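PDB 5DLK: TqaA from Penicillium aethiopicum, which probably closes a nonribosomal peptide into a ring through its terminal condensation-like domain, the part in this chain, a domain that binds phosphopantetheine. Local coordinates for residues 134-139 with 160-165; 77-82 with 168-173. All blocks are in the same frame, centred on the assembly; numbering follows the deposited sequence.

Contact 1 of 2, residues 134-139 with 160-165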
# COMPACT_ATOMS: atom_id res chain seq x y z
N GLU A 134 -13.12 -8.91 -21.72
CA GLU A 134 -12.07 -9.54 -22.51
C GLU A 134 -11.28 -8.51 -23.32
O GLU A 134 -10.08 -8.68 -23.56
CB GLU A 134 -12.65 -10.62 -23.44
CG GLU A 134 -13.16 -11.85 -22.68
CD GLU A 134 -13.87 -12.85 -23.58
OE1 GLU A 134 -13.64 -12.81 -24.81
OE2 GLU A 134 -14.66 -13.67 -23.05
N VAL A 135 -11.96 -7.46 -23.77
CA VAL A 135 -11.27 -6.35 -24.42
C VAL A 135 -10.34 -5.65 -23.42
O VAL A 135 -9.19 -5.34 -23.73
CB VAL A 135 -12.27 -5.33 -24.99
CG1 VAL A 135 -11.56 -4.04 -25.43
CG2 VAL A 135 -13.06 -5.96 -26.15
N CYS A 136 -10.86 -5.39 -22.22
CA CYS A 136 -10.06 -4.76 -21.16
C CYS A 136 -8.82 -5.60 -20.85
O CYS A 136 -7.71 -5.06 -20.71
CB CYS A 136 -10.89 -4.58 -19.89
SG CYS A 136 -12.22 -3.37 -19.97
N LYS A 137 -9.00 -6.91 -20.75
CA LYS A 137 -7.89 -7.80 -20.45
C LYS A 137 -6.87 -7.79 -21.59
O LYS A 137 -5.68 -7.78 -21.35
CB LYS A 137 -8.38 -9.23 -20.18
CG LYS A 137 -7.33 -10.18 -19.63
CD LYS A 137 -6.70 -9.63 -18.32
CE LYS A 137 -6.31 -10.76 -17.36
NZ LYS A 137 -5.39 -11.76 -17.99
N ALA A 138 -7.34 -7.76 -22.84
CA ALA A 138 -6.40 -7.70 -23.96
C ALA A 138 -5.56 -6.42 -23.97
O ALA A 138 -4.38 -6.46 -24.32
CB ALA A 138 -7.16 -7.84 -25.31
N LEU A 139 -6.16 -5.29 -23.63
CA LEU A 139 -5.44 -4.02 -23.61
C LEU A 139 -4.45 -4.01 -22.44
O LEU A 139 -3.32 -3.53 -22.56
CB LEU A 139 -6.41 -2.83 -23.50
CG LEU A 139 -7.27 -2.59 -24.75
CD1 LEU A 139 -8.29 -1.52 -24.40
CD2 LEU A 139 -6.38 -2.16 -25.91
N THR A 160 -10.85 4.00 -18.52
CA THR A 160 -11.26 3.30 -19.74
C THR A 160 -12.72 2.93 -19.60
O THR A 160 -13.17 2.53 -18.54
CB THR A 160 -10.42 2.02 -20.01
OG1 THR A 160 -9.03 2.36 -20.09
CG2 THR A 160 -10.83 1.37 -21.32
N LEU A 161 -13.48 3.07 -20.68
CA LEU A 161 -14.90 2.75 -20.67
C LEU A 161 -15.18 1.88 -21.88
O LEU A 161 -15.02 2.34 -23.01
CB LEU A 161 -15.73 4.03 -20.70
CG LEU A 161 -17.22 3.96 -20.38
CD1 LEU A 161 -17.42 3.26 -19.06
CD2 LEU A 161 -17.77 5.38 -20.32
N VAL A 162 -15.55 0.62 -21.65
CA VAL A 162 -15.72 -0.35 -22.73
C VAL A 162 -17.18 -0.79 -22.78
O VAL A 162 -17.69 -1.34 -21.81
CB VAL A 162 -14.78 -1.56 -22.56
CG1 VAL A 162 -14.97 -2.56 -23.69
CG2 VAL A 162 -13.33 -1.10 -22.54
N SER A 163 -17.85 -0.55 -23.91
CA SER A 163 -19.30 -0.70 -23.99
C SER A 163 -19.76 -1.73 -25.03
O SER A 163 -19.20 -1.81 -26.12
CB SER A 163 -19.96 0.64 -24.35
OG SER A 163 -19.69 1.62 -23.37
N CYS A 164 -20.78 -2.49 -24.67
CA CYS A 164 -21.55 -3.25 -25.66
C CYS A 164 -22.49 -2.30 -26.39
O CYS A 164 -22.92 -1.30 -25.82
CB CYS A 164 -22.35 -4.36 -24.99
SG CYS A 164 -21.37 -5.61 -24.15
N PRO A 165 -22.83 -2.62 -27.66
CA PRO A 165 -23.70 -1.79 -28.52
C PRO A 165 -24.90 -1.10 -27.85
O PRO A 165 -25.18 0.05 -28.19
CB PRO A 165 -24.17 -2.81 -29.56
CG PRO A 165 -22.96 -3.64 -29.78
CD PRO A 165 -22.29 -3.76 -28.41
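Val-162 meets Val-135 and Cys-136 inside a beta-alpha-beta unit of the condensation domain, in which strand 122-125 leads through helix 132-144 to strand 158-163, parallel to the first. The helix lies over one face of the sheet, and Val-162 is the strand residue that receives it. Its two methyls divide the work. Val-162 CG1, placed opposite the backbone N by a chi1 of 180°, lies 4.1 Å from Val-135 CB, and the two valines cross obliquely. CG2, the branch beside the backbone N, touches Cys-136, with 3.6 Å between Val-162 CG2 and Cys-136 SG. The CA atoms of Cys-136 and Val-162 are 7.3 Å apart, so short side chains suffice to bridge helix and strand. A beta-branched valine suits the extended strand and offers a methyl to each neighbour; cysteine gives the helix a slim, polarisable sulfur that fits close to the sheet. Val-135 also rests on Val-124 of strand 122-125, while Cys-136 reaches Val-171 and Thr-173 of strand 169-177, so the helix spans three strands. On the other face, Leu-161 packs on Met-81 and Leu-84 of helix 81-94. Between the two segments the contact is wholly apolar: cohesion comes from dispersion and exclusion of water, and it depends on the fit of shapes rather than on directed bonds.

Contact 2 of 2, residues 77-82 with 168-173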
# COMPACT_ATOMS: atom_id res chain seq x y z
N ARG A 77 -30.38 -0.62 -17.65
CA ARG A 77 -30.84 0.39 -18.59
C ARG A 77 -30.70 1.81 -18.04
O ARG A 77 -30.88 2.79 -18.76
CB ARG A 77 -32.29 0.12 -18.99
CG ARG A 77 -32.67 -1.36 -19.00
CD ARG A 77 -34.16 -1.56 -19.22
NE ARG A 77 -34.72 -2.52 -18.27
CZ ARG A 77 -34.86 -3.82 -18.50
NH1 ARG A 77 -34.48 -4.34 -19.66
NH2 ARG A 77 -35.38 -4.61 -17.57
N SER A 78 -30.35 1.92 -16.76
CA SER A 78 -30.32 3.22 -16.09
C SER A 78 -29.01 3.98 -16.25
O SER A 78 -28.91 5.14 -15.85
CB SER A 78 -30.60 3.05 -14.59
OG SER A 78 -31.83 2.39 -14.36
N LEU A 79 -28.00 3.34 -16.82
CA LEU A 79 -26.67 3.94 -16.86
C LEU A 79 -26.64 5.22 -17.69
O LEU A 79 -27.14 5.26 -18.81
CB LEU A 79 -25.64 2.95 -17.41
CG LEU A 79 -24.20 3.48 -17.40
CD1 LEU A 79 -23.76 3.85 -15.98
CD2 LEU A 79 -23.23 2.48 -18.03
N ASN A 80 -26.05 6.26 -17.13
CA ASN A 80 -25.88 7.52 -17.84
C ASN A 80 -24.42 7.69 -18.23
O ASN A 80 -23.59 8.08 -17.41
CB ASN A 80 -26.37 8.67 -16.97
CG ASN A 80 -26.38 10.00 -17.70
OD1 ASN A 80 -25.58 10.24 -18.60
ND2 ASN A 80 -27.29 10.88 -17.29
N MET A 81 -24.11 7.41 -19.50
CA MET A 81 -22.72 7.41 -19.96
C MET A 81 -22.04 8.77 -19.84
O MET A 81 -20.85 8.83 -19.48
CB MET A 81 -22.66 6.91 -21.41
CG MET A 81 -23.04 5.45 -21.56
SD MET A 81 -21.76 4.29 -21.01
CE MET A 81 -20.57 4.45 -22.34
N ASP A 82 -22.76 9.85 -20.13
CA ASP A 82 -22.17 11.18 -19.99
C ASP A 82 -21.84 11.50 -18.53
O ASP A 82 -20.80 12.10 -18.24
CB ASP A 82 -23.10 12.26 -20.54
CG ASP A 82 -22.96 12.43 -22.04
OD1 ASP A 82 -22.01 11.85 -22.62
OD2 ASP A 82 -23.78 13.15 -22.65
N GLU A 168 -25.81 -1.06 -22.25
CA GLU A 168 -26.46 -1.63 -21.07
C GLU A 168 -25.59 -2.72 -20.44
O GLU A 168 -25.99 -3.39 -19.48
CB GLU A 168 -27.85 -2.16 -21.43
CG GLU A 168 -28.72 -1.09 -22.09
CD GLU A 168 -30.16 -1.53 -22.32
OE1 GLU A 168 -30.40 -2.75 -22.47
OE2 GLU A 168 -31.04 -0.64 -22.35
N HIS A 169 -24.41 -2.90 -21.02
CA HIS A 169 -23.35 -3.75 -20.46
C HIS A 169 -22.04 -3.03 -20.75
O HIS A 169 -21.61 -2.91 -21.90
CB HIS A 169 -23.36 -5.15 -21.07
CG HIS A 169 -22.27 -6.05 -20.56
ND1 HIS A 169 -22.17 -7.37 -20.93
CD2 HIS A 169 -21.24 -5.81 -19.72
CE1 HIS A 169 -21.12 -7.91 -20.34
NE2 HIS A 169 -20.53 -6.99 -19.60
N VAL A 170 -21.41 -2.53 -19.69
CA VAL A 170 -20.29 -1.61 -19.82
C VAL A 170 -19.25 -1.96 -18.74
O VAL A 170 -19.62 -2.36 -17.65
CB VAL A 170 -20.79 -0.16 -19.66
CG1 VAL A 170 -19.72 0.76 -19.16
CG2 VAL A 170 -21.40 0.36 -20.98
N VAL A 171 -17.96 -1.85 -19.06
CA VAL A 171 -16.92 -1.98 -18.02
C VAL A 171 -16.18 -0.65 -17.91
O VAL A 171 -15.70 -0.12 -18.90
CB VAL A 171 -15.92 -3.12 -18.31
CG1 VAL A 171 -14.80 -3.16 -17.23
CG2 VAL A 171 -16.64 -4.46 -18.36
N LEU A 172 -16.11 -0.13 -16.68
CA LEU A 172 -15.33 1.07 -16.40
C LEU A 172 -14.07 0.62 -15.68
O LEU A 172 -14.18 -0.12 -14.72
CB LEU A 172 -16.12 2.03 -15.52
CG LEU A 172 -15.35 3.16 -14.85
CD1 LEU A 172 -14.92 4.20 -15.86
CD2 LEU A 172 -16.20 3.77 -13.75
N THR A 173 -12.89 1.04 -16.15
CA THR A 173 -11.67 0.74 -15.39
C THR A 173 -10.91 2.00 -14.97
O THR A 173 -10.92 3.04 -15.64
CB THR A 173 -10.72 -0.21 -16.16
OG1 THR A 173 -9.92 0.53 -17.09
CG2 THR A 173 -11.52 -1.30 -16.91
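Leu-79 and Met-81 converge on Val-170, closing the start of helix 81-94 over strand 169-177. The CB of Leu-79 faces the strand, and with CG anti to the backbone N (chi1 -176°) Leu-79 CD2 is set 3.9 Å from Val-170 CB, the two side chains crossing at about a right angle. Met-81 arrives differently. Its chain is bent at both chi2 (-75°) and chi3 (-74°), a fold that brings Met-81 SD to 3.9 Å from Val-170 CG2, tip to tip. Flexible methionine can curl into such a spot, whereas the branched leucine and valine present compact surfaces. Asn-80, between them, is the N-cap: its OD1 accepts the backbone N-H of Arg-83. At the exposed end of the contact, Glu-168 OE2 lies against the aliphatic root of Arg-77, 3.7 Å from Arg-77 CB. The guanidinium swings off to the outside of the contact, leaving Arg-77 NH1 5.2 Å from Glu-168 OE1. These long polar chains suit an exposed edge, where water can reach their charged ends. The contact therefore combines a small apolar cluster round Val-170 with a polar margin where opposite charges may attract at a distance without forming a salt bridge.

In the fold
Contacts 1 and 2 lie with centres about 12 Å apart in the same part of the condensation domain, on the five-stranded mixed sheet. Their strands, 158-163 and 169-177, are consecutive in the chain and antiparallel neighbours, joined by probable hydrogen bonds from Val-171 N to Val-162 O and from Thr-173 N to Thr-160 O. Helix 132-144 lies against one face of this strand pair and the start of helix 81-94 against the other. Along the sequence the order is 77-82, 134-139, 160-165, 168-173, so contact 1 is nested within the loop that contact 2 closes. Together they fasten a helix to each face of the sheet, away from the residues that bind phosphopantetheine.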